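Local atomic coordinates of putative glucose-6-phosphate 1-epimerase (Salmonella typhimurium, PDB entry 2HTA), a protein that probably interconverts the alpha and beta anomers of glucose 6-phosphate, acting as a hexose-6-phosphate 1-epimerase of the galactose mutarotase clan. Residues Pro49-Ser54 with Leu63-Val68; Asn18-Leu23 with Leu43-His48; Ile94-Phe99 with Gly170-Thr175. All coordinates share one frame; numbering follows the deposited sequence.

Contacts 1 and 2 lie side by side, their centres about 9 Å apart, in one antiparallel sheet where strands 41-48, 51-56 and 61-67 are neighbours in chain order. Contact 1 is the hairpin formed by the last two; contact 2 lays helix 14-22 over the first. They meet where Ala53 O lies 2.8 Å from Val46 N and where the Phe21 ring reaches Lys52 and Ser64. Contact 3, its centre about 28 Å from that of contact 1, is beside His179 and Glu282, the inferred catalytic residues. Along the chain the order is 2, 1, 3: contacts 2 and 1 build the helix-covered sheet, and contact 3 lies in a second sheet, across the chain's centre.

Contact 1: residues Pro49-Ser54 with Leu63-Val68; sequences PQVKAS and LSWKPV
A classic beta bulge distorts this antiparallel hairpin, which ends the five-stranded sheet: Leu63 and Ser64 both face Ser54. The evidence lies in Ser54 O, which accepts a bond from Leu63 N (2.8 Å), lying in the carbonyl plane, and a weak one from Ser64 N (3.5 Å). Beyond the bulge the pairing is regular, strand directions 176° apart. Lys66 N approaches Lys52 O almost along the C=O axis (2.8 Å), and Lys52 N meets Lys66 O at an N-H...O angle of 173°. On the face of Val51, Ala53, Trp65 and Pro67, Val51 points CG2, anti to its backbone N, into the edge of the Trp65 indole, 3.3 Å from CD1; Pro67 CD lies above one ring face, offset toward the rim. Trp65 NE1 donates to Gly159 O. The opposite face, touched by Ile17, Ile20 and Phe21 of helix 14-22, carries Lys52, Lys66 and both serines. Ser54 OG and Ser64 OG, each in the crowded position, bond each other at 2.9 Å, and a water joins Ser64 OG to Lys52 O, weakly at the carbonyl. Lys66 NZ bonds Glu70 O; Lys52 NZ lies 6.6 Å from Lys66 NZ, so the two ammonium groups probably repel mildly.

Contact 2: residues Asn18-Leu23 with Leu43-His48; sequences NKIFAL and LIVVDH
Phe21 presents the rim of its ring to the strand. Its CG stands anti to the carbonyl carbon (chi1 -79°), and although its first side-chain bond runs alongside the strand, the ring swings back so that CE1 reaches it. There CE1 has two neighbours: Val46 O lies in the ring plane, 3.4 Å away at the edge, and Val45 CG1 approaches obliquely at 3.5 Å. The carbonyl probably makes a mildly favourable electrostatic contact with the C-H rim.

Val45 divides its two methyls between two helix residues. CG1, anti to the backbone N (chi1 177°), goes to Phe21, while CG2, anti to the carbonyl carbon, meets Ile20 CG2 at 3.8 Å. The same Ile20 methyl also touches Leu43 CD1 (3.9 Å), so this one branch is shared by two strand residues two positions apart. The Ile20 and Leu43 side chains cross at about a right angle.

This is the packing of the N-terminal helix 14-22 on an antiparallel beta-sheet, and the segment axes cross at -90° with 9.7 Å between them. The spacing, usual for a helix on a sheet, is filled by Ile20, Phe21 and Leu23 from one side and by Leu43 and Val45, whose side chains set out toward the helix, from the other. On the neighbouring strand 51-56, Ser54 touches Ile20 and Lys52 touches Phe21, extending the same interface.

Further along the segment, Leu23 CD1 meets Leu43 CD1 at 4.0 Å, the two side chains again crossing at about a right angle; Leu43 thereby receives methyls from both Ile20 and Leu23. The polar link is indirect: a water donates to Asp47 OD2 at 2.7 Å and, weakly, to Phe21 O. Arg36 NH1, from the adjoining strand 33-38, makes further weak bonds to the carbonyls of Phe21 and Leu23.

Contact 3: residues Ile94-Phe99 with Gly170-Thr175; sequences ICWPWF and GEFATT
Two hydrogen bonds fasten Thr175 to the 94-99 segment. Its OG1, set between the backbone N and the carbonyl carbon (chi1 58°), accepts from Phe99 N at 3.0 Å with an N-H...O angle of 160°. Its backbone N donates to Pro97 O at 3.2 Å, approaching from above the carbonyl plane. A water adds a third link, accepting from Trp96 NE1 (3.0 Å) and lying in the indole plane, while also bonded to Thr174 OG1 (2.7 Å).

Around this polar core, Thr174 CG2 packs on Pro97 CB at 3.7 Å. Pro97 follows a cis peptide bond, and its CB sits 3.5 Å above the centre of the preceding Trp96 ring. The edge of the indole's six-membered ring, with CZ2 3.7 Å from Phe172 CZ, turns toward the phenyl face in an offset edge-to-face pair, planes at 74°. Trp146 and Phe150 extend this aromatic cluster.

Trp98 and Phe99 send their side chains away from strand 172-175; Trp98 NE1 bonds Pro108 O, while Phe99 touches Glu282, and Cys95 touches His179. The contact thus lies beside the two inferred catalytic residues, consistent with a place at the sugar-binding cleft of the galactose-mutarotase-type beta-sandwich.

Contact 1: residues Pro49-Ser54 with Leu63-Val68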
ATOM      1  N   PRO A  49       7.754  -8.453  19.941  1.00 23.67           N
ATOM      2  CA  PRO A  49       6.756  -8.374  21.034  1.00 24.41           C
ATOM      3  C   PRO A  49       5.682  -7.280  20.909  1.00 24.00           C
ATOM      4  O   PRO A  49       4.555  -7.450  21.421  1.00 23.34           O
ATOM      5  CB  PRO A  49       7.633  -8.101  22.257  1.00 25.01           C
ATOM      6  CG  PRO A  49       8.896  -8.816  21.942  1.00 26.57           C
ATOM      7  CD  PRO A  49       9.116  -8.383  20.482  1.00 23.37           C
ATOM      8  N   GLN A  50       6.015  -6.160  20.239  1.00 22.79           N
ATOM      9  CA  GLN A  50       5.081  -5.049  20.126  1.00 22.67           C
ATOM     10  C   GLN A  50       4.391  -4.961  18.740  1.00 22.08           C
ATOM     11  O   GLN A  50       3.545  -4.098  18.536  1.00 21.80           O
ATOM     12  CB  GLN A  50       5.870  -3.736  20.331  1.00 23.63           C
ATOM     13  CG  GLN A  50       6.482  -3.627  21.742  1.00 28.31           C
ATOM     14  CD  GLN A  50       5.361  -3.555  22.727  1.00 31.58           C
ATOM     15  OE1 GLN A  50       4.650  -2.559  22.785  1.00 35.19           O
ATOM     16  NE2 GLN A  50       5.106  -4.639  23.404  1.00 36.55           N
ATOM     17  N   VAL A  51       4.773  -5.823  17.801  1.00 21.44           N
ATOM     18  CA  VAL A  51       4.213  -5.720  16.433  1.00 20.08           C
ATOM     19  C   VAL A  51       4.509  -6.978  15.600  1.00 20.39           C
ATOM     20  O   VAL A  51       5.585  -7.537  15.674  1.00 20.17           O
ATOM     21  CB  VAL A  51       4.847  -4.480  15.681  1.00 18.63           C
ATOM     22  CG1 VAL A  51       6.427  -4.467  15.721  1.00 19.06           C
ATOM     23  CG2 VAL A  51       4.260  -4.360  14.217  1.00 19.29           C
ATOM     24  N   LYS A  52       3.545  -7.363  14.780  1.00 19.72           N
ATOM     25  CA  LYS A  52       3.744  -8.405  13.784  1.00 20.32           C
ATOM     26  C   LYS A  52       3.534  -7.762  12.418  1.00 19.36           C
ATOM     27  O   LYS A  52       2.575  -7.033  12.231  1.00 20.67           O
ATOM     28  CB  LYS A  52       2.696  -9.506  13.971  1.00 21.66           C
ATOM     29  CG  LYS A  52       3.012 -10.381  15.188  1.00 25.23           C
ATOM     30  CD  LYS A  52       1.958 -11.480  15.303  1.00 31.99           C
ATOM     31  CE  LYS A  52       2.295 -12.397  16.511  1.00 34.68           C
ATOM     32  NZ  LYS A  52       1.108 -13.168  16.999  1.00 37.79           N
ATOM     33  N   ALA A  53       4.444  -8.016  11.491  1.00 18.65           N
ATOM     34  CA  ALA A  53       4.316  -7.441  10.137  1.00 17.65           C
ATOM     35  C   ALA A  53       5.040  -8.342   9.155  1.00 18.05           C
ATOM     36  O   ALA A  53       5.911  -9.152   9.529  1.00 18.93           O
ATOM     37  CB  ALA A  53       4.972  -6.020  10.130  1.00 17.08           C
ATOM     38  N   SER A  54       4.725  -8.222   7.871  1.00 17.86           N
ATOM     39  CA  SER A  54       5.450  -9.087   6.925  1.00 17.06           C
ATOM     40  C   SER A  54       5.505  -8.360   5.596  1.00 17.30           C
ATOM     41  O   SER A  54       4.656  -7.503   5.315  1.00 17.40           O
ATOM     42  CB  SER A  54       4.737 -10.449   6.754  1.00 17.09           C
ATOM     43  OG  SER A  54       3.363 -10.305   6.370  1.00 17.58           O
ATOM     44  N   LEU A  63       2.771  -6.554   3.432  1.00 17.64           N
ATOM     45  CA  LEU A  63       1.603  -7.440   3.338  1.00 18.51           C
ATOM     46  C   LEU A  63       0.668  -7.298   4.532  1.00 17.41           C
ATOM     47  O   LEU A  63      -0.557  -7.424   4.383  1.00 18.55           O
ATOM     48  CB  LEU A  63       2.100  -8.894   3.365  1.00 17.32           C
ATOM     49  CG  LEU A  63       3.133  -9.263   2.295  1.00 22.03           C
ATOM     50  CD1 LEU A  63       3.677 -10.664   2.414  1.00 17.84           C
ATOM     51  CD2 LEU A  63       2.457  -9.059   0.913  1.00 21.80           C
ATOM     52  N   SER A  64       1.230  -7.022   5.706  1.00 17.32           N
ATOM     53  CA  SER A  64       0.383  -7.034   6.937  1.00 17.55           C
ATOM     54  C   SER A  64       1.090  -6.219   8.019  1.00 17.84           C
ATOM     55  O   SER A  64       2.309  -6.113   7.998  1.00 18.66           O
ATOM     56  CB  SER A  64       0.119  -8.482   7.446  1.00 17.32           C
ATOM     57  OG  SER A  64       1.286  -9.086   7.972  1.00 19.70           O
ATOM     58  N   TRP A  65       0.317  -5.692   8.965  1.00 17.41           N
ATOM     59  CA  TRP A  65       0.850  -4.948  10.086  1.00 18.09           C
ATOM     60  C   TRP A  65      -0.223  -5.061  11.175  1.00 17.87           C
ATOM     61  O   TRP A  65      -1.384  -4.697  10.966  1.00 17.06           O
ATOM     62  CB  TRP A  65       1.137  -3.460   9.710  1.00 18.47           C
ATOM     63  CG  TRP A  65       1.433  -2.608  10.923  1.00 17.57           C
ATOM     64  CD1 TRP A  65       2.411  -2.849  11.890  1.00 19.63           C
ATOM     65  CD2 TRP A  65       0.701  -1.454  11.372  1.00 17.01           C
ATOM     66  NE1 TRP A  65       2.373  -1.850  12.837  1.00 18.10           N
ATOM     67  CE2 TRP A  65       1.294  -1.028  12.584  1.00 15.26           C
ATOM     68  CE3 TRP A  65      -0.403  -0.732  10.854  1.00 15.57           C
ATOM     69  CZ2 TRP A  65       0.828   0.093  13.319  1.00 18.45           C
ATOM     70  CZ3 TRP A  65      -0.861   0.400  11.562  1.00 16.13           C
ATOM     71  CH2 TRP A  65      -0.258   0.783  12.804  1.00 20.16           C
ATOM     72  N   LYS A  66       0.205  -5.517  12.358  1.00 18.30           N
ATOM     73  CA  LYS A  66      -0.678  -5.649  13.478  1.00 20.00           C
ATOM     74  C   LYS A  66       0.101  -5.245  14.723  1.00 20.50           C
ATOM     75  O   LYS A  66       0.953  -6.011  15.188  1.00 20.14           O
ATOM     76  CB  LYS A  66      -1.130  -7.087  13.595  1.00 21.08           C
ATOM     77  CG  LYS A  66      -2.144  -7.346  14.720  1.00 23.18           C
ATOM     78  CD  LYS A  66      -2.619  -8.796  14.550  1.00 30.98           C
ATOM     79  CE  LYS A  66      -2.710  -9.479  15.861  1.00 39.87           C
ATOM     80  NZ  LYS A  66      -3.917  -8.953  16.599  1.00 43.03           N
ATOM     81  N   PRO A  67      -0.157  -4.015  15.233  1.00 20.47           N
ATOM     82  CA  PRO A  67       0.497  -3.634  16.443  1.00 21.63           C
ATOM     83  C   PRO A  67      -0.181  -4.368  17.603  1.00 21.77           C
ATOM     84  O   PRO A  67      -1.349  -4.758  17.508  1.00 21.17           O
ATOM     85  CB  PRO A  67       0.267  -2.112  16.519  1.00 22.65           C
ATOM     86  CG  PRO A  67      -0.781  -1.797  15.584  1.00 22.26           C
ATOM     87  CD  PRO A  67      -1.078  -2.968  14.733  1.00 19.78           C
ATOM     88  N   VAL A  68       0.571  -4.576  18.665  1.00 23.37           N
ATOM     89  CA  VAL A  68       0.078  -5.300  19.805  1.00 25.68           C
ATOM     90  C   VAL A  68      -1.179  -4.637  20.363  1.00 26.19           C
ATOM     91  O   VAL A  68      -1.272  -3.401  20.442  1.00 28.22           O
ATOM     92  CB  VAL A  68       1.204  -5.500  20.899  1.00 25.70           C
ATOM     93  CG1 VAL A  68       1.640  -4.204  21.527  1.00 26.94           C
ATOM     94  CG2 VAL A  68       0.783  -6.475  21.919  1.00 28.97           C
TER
HETATM   95  O   HOH W   1       0.622  -8.807  10.678  1.00 19.33           O

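Contact 2: residues Asn18-Leu23 with Leu43-His48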
ATOM      1  N   ASN A  18      -2.261 -15.288   8.844  1.00 26.68           N
ATOM      2  CA  ASN A  18      -1.827 -16.353   9.779  1.00 27.46           C
ATOM      3  C   ASN A  18      -1.000 -17.447   9.064  1.00 27.19           C
ATOM      4  O   ASN A  18      -0.067 -18.002   9.627  1.00 28.38           O
ATOM      5  CB  ASN A  18      -3.038 -16.933  10.526  1.00 28.88           C
ATOM      6  CG  ASN A  18      -3.582 -15.986  11.546  1.00 30.51           C
ATOM      7  OD1 ASN A  18      -2.878 -15.052  11.958  1.00 33.34           O
ATOM      8  ND2 ASN A  18      -4.852 -16.166  11.944  1.00 30.98           N
ATOM      9  N   LYS A  19      -1.316 -17.707   7.805  1.00 26.37           N
ATOM     10  CA  LYS A  19      -0.517 -18.636   6.960  1.00 25.90           C
ATOM     11  C   LYS A  19       0.974 -18.212   6.874  1.00 23.72           C
ATOM     12  O   LYS A  19       1.893 -19.029   7.048  1.00 22.94           O
ATOM     13  CB  LYS A  19      -1.116 -18.727   5.571  1.00 25.78           C
ATOM     14  CG  LYS A  19      -2.360 -19.609   5.476  1.00 31.13           C
ATOM     15  CD  LYS A  19      -2.604 -20.029   3.983  1.00 35.86           C
ATOM     16  N   ILE A  20       1.195 -16.912   6.743  1.00 21.70           N
ATOM     17  CA  ILE A  20       2.522 -16.404   6.541  1.00 20.67           C
ATOM     18  C   ILE A  20       3.294 -16.602   7.855  1.00 21.28           C
ATOM     19  O   ILE A  20       4.456 -17.008   7.864  1.00 21.21           O
ATOM     20  CB  ILE A  20       2.446 -14.872   6.151  1.00 20.19           C
ATOM     21  CG1 ILE A  20       1.894 -14.761   4.727  1.00 22.93           C
ATOM     22  CG2 ILE A  20       3.848 -14.207   6.307  1.00 18.55           C
ATOM     23  CD1 ILE A  20       1.525 -13.325   4.294  1.00 22.21           C
ATOM     24  N   PHE A  21       2.651 -16.280   8.969  1.00 21.80           N
ATOM     25  CA  PHE A  21       3.365 -16.357  10.260  1.00 21.60           C
ATOM     26  C   PHE A  21       3.535 -17.817  10.743  1.00 23.11           C
ATOM     27  O   PHE A  21       4.313 -18.077  11.661  1.00 21.82           O
ATOM     28  CB  PHE A  21       2.629 -15.536  11.299  1.00 22.81           C
ATOM     29  CG  PHE A  21       2.912 -14.057  11.174  1.00 22.28           C
ATOM     30  CD1 PHE A  21       3.928 -13.485  11.909  1.00 21.15           C
ATOM     31  CD2 PHE A  21       2.200 -13.284  10.269  1.00 22.28           C
ATOM     32  CE1 PHE A  21       4.252 -12.133  11.766  1.00 21.10           C
ATOM     33  CE2 PHE A  21       2.508 -11.909  10.122  1.00 18.90           C
ATOM     34  CZ  PHE A  21       3.544 -11.355  10.889  1.00 20.57           C
ATOM     35  N   ALA A  22       2.838 -18.746  10.079  1.00 23.50           N
ATOM     36  CA  ALA A  22       3.010 -20.188  10.369  1.00 23.79           C
ATOM     37  C   ALA A  22       4.145 -20.798   9.571  1.00 25.25           C
ATOM     38  O   ALA A  22       4.596 -21.920   9.870  1.00 23.13           O
ATOM     39  CB  ALA A  22       1.679 -20.925  10.093  1.00 25.45           C
ATOM     40  N   LEU A  23       4.658 -20.073   8.567  1.00 23.37           N
ATOM     41  CA  LEU A  23       5.737 -20.597   7.703  1.00 23.39           C
ATOM     42  C   LEU A  23       7.063 -20.882   8.439  1.00 23.69           C
ATOM     43  O   LEU A  23       7.370 -20.180   9.427  1.00 24.37           O
ATOM     44  CB  LEU A  23       6.008 -19.629   6.543  1.00 22.93           C
ATOM     45  CG  LEU A  23       4.907 -19.376   5.525  1.00 23.93           C
ATOM     46  CD1 LEU A  23       5.271 -18.199   4.684  1.00 21.56           C
ATOM     47  CD2 LEU A  23       4.699 -20.574   4.645  1.00 22.79           C
ATOM     48  N   LEU A  43       9.718 -13.928   1.652  1.00 20.10           N
ATOM     49  CA  LEU A  43       9.041 -12.975   2.572  1.00 18.89           C
ATOM     50  C   LEU A  43       9.977 -12.612   3.740  1.00 20.16           C
ATOM     51  O   LEU A  43      10.748 -13.454   4.194  1.00 20.12           O
ATOM     52  CB  LEU A  43       7.754 -13.580   3.189  1.00 19.17           C
ATOM     53  CG  LEU A  43       6.796 -14.198   2.161  1.00 18.83           C
ATOM     54  CD1 LEU A  43       5.496 -14.691   2.819  1.00 20.39           C
ATOM     55  CD2 LEU A  43       6.453 -13.141   1.065  1.00 19.25           C
ATOM     56  N   ILE A  44       9.898 -11.370   4.193  1.00 19.21           N
ATOM     57  CA  ILE A  44      10.556 -10.923   5.408  1.00 20.51           C
ATOM     58  C   ILE A  44       9.476 -10.741   6.469  1.00 20.51           C
ATOM     59  O   ILE A  44       8.521  -9.984   6.291  1.00 19.56           O
ATOM     60  CB  ILE A  44      11.340  -9.598   5.196  1.00 21.07           C
ATOM     61  CG1 ILE A  44      12.340  -9.712   4.002  1.00 21.55           C
ATOM     62  CG2 ILE A  44      11.953  -9.144   6.537  1.00 21.88           C
ATOM     63  CD1 ILE A  44      13.498 -10.754   4.207  1.00 23.46           C
ATOM     64  N   VAL A  45       9.620 -11.477   7.576  1.00 20.99           N
ATOM     65  CA  VAL A  45       8.585 -11.542   8.568  1.00 20.45           C
ATOM     66  C   VAL A  45       9.118 -10.960   9.894  1.00 20.04           C
ATOM     67  O   VAL A  45      10.167 -11.372  10.368  1.00 19.28           O
ATOM     68  CB  VAL A  45       8.065 -12.993   8.787  1.00 20.45           C
ATOM     69  CG1 VAL A  45       7.035 -13.004   9.896  1.00 17.98           C
ATOM     70  CG2 VAL A  45       7.468 -13.605   7.463  1.00 20.26           C
ATOM     71  N   VAL A  46       8.387  -9.989  10.434  1.00 20.95           N
ATOM     72  CA  VAL A  46       8.695  -9.337  11.688  1.00 20.50           C
ATOM     73  C   VAL A  46       7.767  -9.962  12.740  1.00 21.29           C
ATOM     74  O   VAL A  46       6.542  -9.820  12.702  1.00 20.53           O
ATOM     75  CB  VAL A  46       8.399  -7.791  11.624  1.00 21.64           C
ATOM     76  CG1 VAL A  46       8.633  -7.109  13.022  1.00 17.91           C
ATOM     77  CG2 VAL A  46       9.246  -7.093  10.544  1.00 20.34           C
ATOM     78  N   ASP A  47       8.350 -10.670  13.700  1.00 22.47           N
ATOM     79  CA  ASP A  47       7.529 -11.198  14.770  1.00 23.15           C
ATOM     80  C   ASP A  47       8.179 -10.638  16.056  1.00 23.52           C
ATOM     81  O   ASP A  47       9.134 -11.223  16.598  1.00 21.83           O
ATOM     82  CB  ASP A  47       7.591 -12.730  14.728  1.00 23.81           C
ATOM     83  CG  ASP A  47       6.727 -13.395  15.809  1.00 29.29           C
ATOM     84  OD1 ASP A  47       6.251 -12.724  16.753  1.00 27.60           O
ATOM     85  OD2 ASP A  47       6.535 -14.631  15.727  1.00 32.10           O
ATOM     86  N   HIS A  48       7.709  -9.462  16.476  1.00 23.35           N
ATOM     87  CA  HIS A  48       8.347  -8.703  17.551  1.00 23.11           C
ATOM     88  C   HIS A  48       7.311  -8.619  18.665  1.00 23.38           C
ATOM     89  O   HIS A  48       6.106  -8.673  18.389  1.00 22.82           O
ATOM     90  CB  HIS A  48       8.663  -7.306  16.947  1.00 23.54           C
ATOM     91  CG  HIS A  48       9.247  -6.311  17.894  1.00 23.67           C
ATOM     92  ND1 HIS A  48       8.485  -5.588  18.791  1.00 22.31           N
ATOM     93  CD2 HIS A  48      10.504  -5.838  18.005  1.00 22.67           C
ATOM     94  CE1 HIS A  48       9.263  -4.733  19.428  1.00 18.71           C
ATOM     95  NE2 HIS A  48      10.498  -4.879  18.983  1.00 22.91           N
TER
HETATM   96  O   HOH W   2       6.365 -16.419  13.656  1.00 30.16           O

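Contact 3: residues Ile94-Phe99 with Gly170-Thr175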
ATOM      1  N   ILE A  94       3.398  -0.618  -3.869  1.00 17.10           N
ATOM      2  CA  ILE A  94       4.151   0.610  -4.256  1.00 15.87           C
ATOM      3  C   ILE A  94       3.943   0.768  -5.768  1.00 17.57           C
ATOM      4  O   ILE A  94       4.360  -0.111  -6.540  1.00 17.72           O
ATOM      5  CB  ILE A  94       5.671   0.478  -3.963  1.00 16.24           C
ATOM      6  CG1 ILE A  94       5.871   0.501  -2.398  1.00 14.76           C
ATOM      7  CG2 ILE A  94       6.537   1.635  -4.624  1.00 14.70           C
ATOM      8  CD1 ILE A  94       7.273   0.010  -2.047  1.00 14.98           C
ATOM      9  N   CYS A  95       3.305   1.867  -6.145  1.00 16.51           N
ATOM     10  CA  CYS A  95       2.953   2.098  -7.544  1.00 17.56           C
ATOM     11  C   CYS A  95       3.924   3.116  -8.085  1.00 17.40           C
ATOM     12  O   CYS A  95       3.852   4.294  -7.762  1.00 18.58           O
ATOM     13  CB  CYS A  95       1.559   2.646  -7.657  1.00 16.78           C
ATOM     14  SG  CYS A  95       0.266   1.626  -6.772  1.00 20.93           S
ATOM     15  N   TRP A  96       4.822   2.655  -8.924  1.00 18.94           N
ATOM     16  CA  TRP A  96       5.903   3.503  -9.444  1.00 17.82           C
ATOM     17  C   TRP A  96       6.483   2.869 -10.718  1.00 18.21           C
ATOM     18  O   TRP A  96       6.693   1.678 -10.746  1.00 19.21           O
ATOM     19  CB  TRP A  96       6.983   3.604  -8.365  1.00 17.79           C
ATOM     20  CG  TRP A  96       8.039   4.657  -8.659  1.00 18.89           C
ATOM     21  CD1 TRP A  96       8.067   5.932  -8.206  1.00 20.33           C
ATOM     22  CD2 TRP A  96       9.247   4.471  -9.434  1.00 19.44           C
ATOM     23  NE1 TRP A  96       9.188   6.586  -8.701  1.00 18.97           N
ATOM     24  CE2 TRP A  96       9.923   5.702  -9.450  1.00 19.32           C
ATOM     25  CE3 TRP A  96       9.794   3.380 -10.133  1.00 19.33           C
ATOM     26  CZ2 TRP A  96      11.142   5.891 -10.149  1.00 21.64           C
ATOM     27  CZ3 TRP A  96      11.014   3.549 -10.820  1.00 19.19           C
ATOM     28  CH2 TRP A  96      11.663   4.804 -10.819  1.00 22.86           C
ATOM     29  N   PRO A  97       6.872   3.674 -11.745  1.00 18.08           N
ATOM     30  CA  PRO A  97       6.870   5.120 -11.870  1.00 18.59           C
ATOM     31  C   PRO A  97       5.607   5.708 -12.515  1.00 18.34           C
ATOM     32  O   PRO A  97       5.659   6.843 -12.991  1.00 17.47           O
ATOM     33  CB  PRO A  97       8.113   5.369 -12.751  1.00 17.45           C
ATOM     34  CG  PRO A  97       8.096   4.190 -13.729  1.00 19.85           C
ATOM     35  CD  PRO A  97       7.462   3.030 -12.948  1.00 19.28           C
ATOM     36  N   TRP A  98       4.484   4.982 -12.521  1.00 18.23           N
ATOM     37  CA  TRP A  98       3.191   5.628 -12.806  1.00 19.11           C
ATOM     38  C   TRP A  98       2.107   5.107 -11.926  1.00 20.08           C
ATOM     39  O   TRP A  98       2.217   4.006 -11.390  1.00 21.68           O
ATOM     40  CB  TRP A  98       2.772   5.567 -14.316  1.00 20.47           C
ATOM     41  CG  TRP A  98       2.529   4.157 -14.806  1.00 20.79           C
ATOM     42  CD1 TRP A  98       1.340   3.446 -14.769  1.00 20.25           C
ATOM     43  CD2 TRP A  98       3.505   3.294 -15.371  1.00 19.80           C
ATOM     44  NE1 TRP A  98       1.531   2.187 -15.297  1.00 19.64           N
ATOM     45  CE2 TRP A  98       2.843   2.064 -15.686  1.00 21.20           C
ATOM     46  CE3 TRP A  98       4.858   3.452 -15.716  1.00 20.58           C
ATOM     47  CZ2 TRP A  98       3.512   0.973 -16.268  1.00 20.62           C
ATOM     48  CZ3 TRP A  98       5.526   2.353 -16.302  1.00 22.30           C
ATOM     49  CH2 TRP A  98       4.847   1.137 -16.563  1.00 22.20           C
ATOM     50  N   PHE A  99       1.105   5.932 -11.703  1.00 20.54           N
ATOM     51  CA  PHE A  99      -0.077   5.550 -10.954  1.00 21.05           C
ATOM     52  C   PHE A  99      -1.225   5.329 -11.970  1.00 21.27           C
ATOM     53  O   PHE A  99      -1.395   6.121 -12.909  1.00 21.27           O
ATOM     54  CB  PHE A  99      -0.471   6.679  -9.975  1.00 21.37           C
ATOM     55  CG  PHE A  99      -1.778   6.421  -9.271  1.00 21.18           C
ATOM     56  CD1 PHE A  99      -1.901   5.350  -8.359  1.00 23.76           C
ATOM     57  CD2 PHE A  99      -2.902   7.171  -9.573  1.00 24.96           C
ATOM     58  CE1 PHE A  99      -3.122   5.102  -7.717  1.00 24.09           C
ATOM     59  CE2 PHE A  99      -4.127   6.911  -8.949  1.00 23.57           C
ATOM     60  CZ  PHE A  99      -4.203   5.868  -7.990  1.00 23.92           C
ATOM     61  N   GLY A 170      17.161   9.830  -9.305  1.00 21.70           N
ATOM     62  CA  GLY A 170      17.347   9.769 -10.794  1.00 22.28           C
ATOM     63  C   GLY A 170      16.980  11.113 -11.403  1.00 24.32           C
ATOM     64  O   GLY A 170      16.835  12.105 -10.672  1.00 24.26           O
ATOM     65  N   GLU A 171      16.813  11.153 -12.728  1.00 23.98           N
ATOM     66  CA  GLU A 171      16.386  12.386 -13.387  1.00 25.76           C
ATOM     67  C   GLU A 171      15.196  12.037 -14.227  1.00 25.71           C
ATOM     68  O   GLU A 171      15.358  11.465 -15.333  1.00 26.17           O
ATOM     69  CB  GLU A 171      17.488  12.921 -14.312  1.00 26.93           C
ATOM     70  CG  GLU A 171      18.901  13.013 -13.722  1.00 31.49           C
ATOM     71  CD  GLU A 171      19.090  14.149 -12.707  1.00 42.25           C
ATOM     72  OE1 GLU A 171      18.601  15.314 -12.909  1.00 45.50           O
ATOM     73  OE2 GLU A 171      19.769  13.875 -11.682  1.00 47.45           O
ATOM     74  N   PHE A 172      14.001  12.327 -13.709  1.00 24.44           N
ATOM     75  CA  PHE A 172      12.803  11.882 -14.398  1.00 26.21           C
ATOM     76  C   PHE A 172      11.625  12.522 -13.700  1.00 26.69           C
ATOM     77  O   PHE A 172      11.767  13.093 -12.634  1.00 25.85           O
ATOM     78  CB  PHE A 172      12.663  10.325 -14.455  1.00 25.68           C
ATOM     79  CG  PHE A 172      13.077   9.614 -13.183  1.00 25.57           C
ATOM     80  CD1 PHE A 172      12.425   9.865 -11.990  1.00 21.55           C
ATOM     81  CD2 PHE A 172      14.133   8.701 -13.180  1.00 23.07           C
ATOM     82  CE1 PHE A 172      12.800   9.206 -10.766  1.00 22.73           C
ATOM     83  CE2 PHE A 172      14.539   8.084 -12.004  1.00 22.42           C
ATOM     84  CZ  PHE A 172      13.868   8.311 -10.767  1.00 21.02           C
ATOM     85  N   ALA A 173      10.461  12.421 -14.333  1.00 27.07           N
ATOM     86  CA  ALA A 173       9.227  12.916 -13.774  1.00 28.39           C
ATOM     87  C   ALA A 173       8.265  11.733 -13.774  1.00 28.39           C
ATOM     88  O   ALA A 173       8.185  11.003 -14.764  1.00 31.70           O
ATOM     89  CB  ALA A 173       8.681  14.049 -14.645  1.00 30.81           C
ATOM     90  N   THR A 174       7.597  11.495 -12.641  1.00 26.05           N
ATOM     91  CA  THR A 174       6.802  10.290 -12.398  1.00 25.22           C
ATOM     92  C   THR A 174       5.440  10.599 -11.750  1.00 22.84           C
ATOM     93  O   THR A 174       5.196  11.706 -11.262  1.00 22.12           O
ATOM     94  CB  THR A 174       7.504   9.289 -11.396  1.00 24.03           C
ATOM     95  OG1 THR A 174       7.664   9.910 -10.100  1.00 26.81           O
ATOM     96  CG2 THR A 174       8.864   8.842 -11.870  1.00 26.32           C
ATOM     97  N   THR A 175       4.571   9.591 -11.740  1.00 22.31           N
ATOM     98  CA  THR A 175       3.445   9.603 -10.824  1.00 20.96           C
ATOM     99  C   THR A 175       3.505   8.290 -10.030  1.00 20.28           C
ATOM    100  O   THR A 175       4.116   7.293 -10.462  1.00 20.06           O
ATOM    101  CB  THR A 175       2.092   9.777 -11.537  1.00 21.96           C
ATOM    102  OG1 THR A 175       1.914   8.718 -12.477  1.00 23.27           O
ATOM    103  CG2 THR A 175       2.011  11.196 -12.308  1.00 20.97           C
TER
HETATM  104  O   HOH W   3       8.824   9.340  -7.703  1.00 22.13           O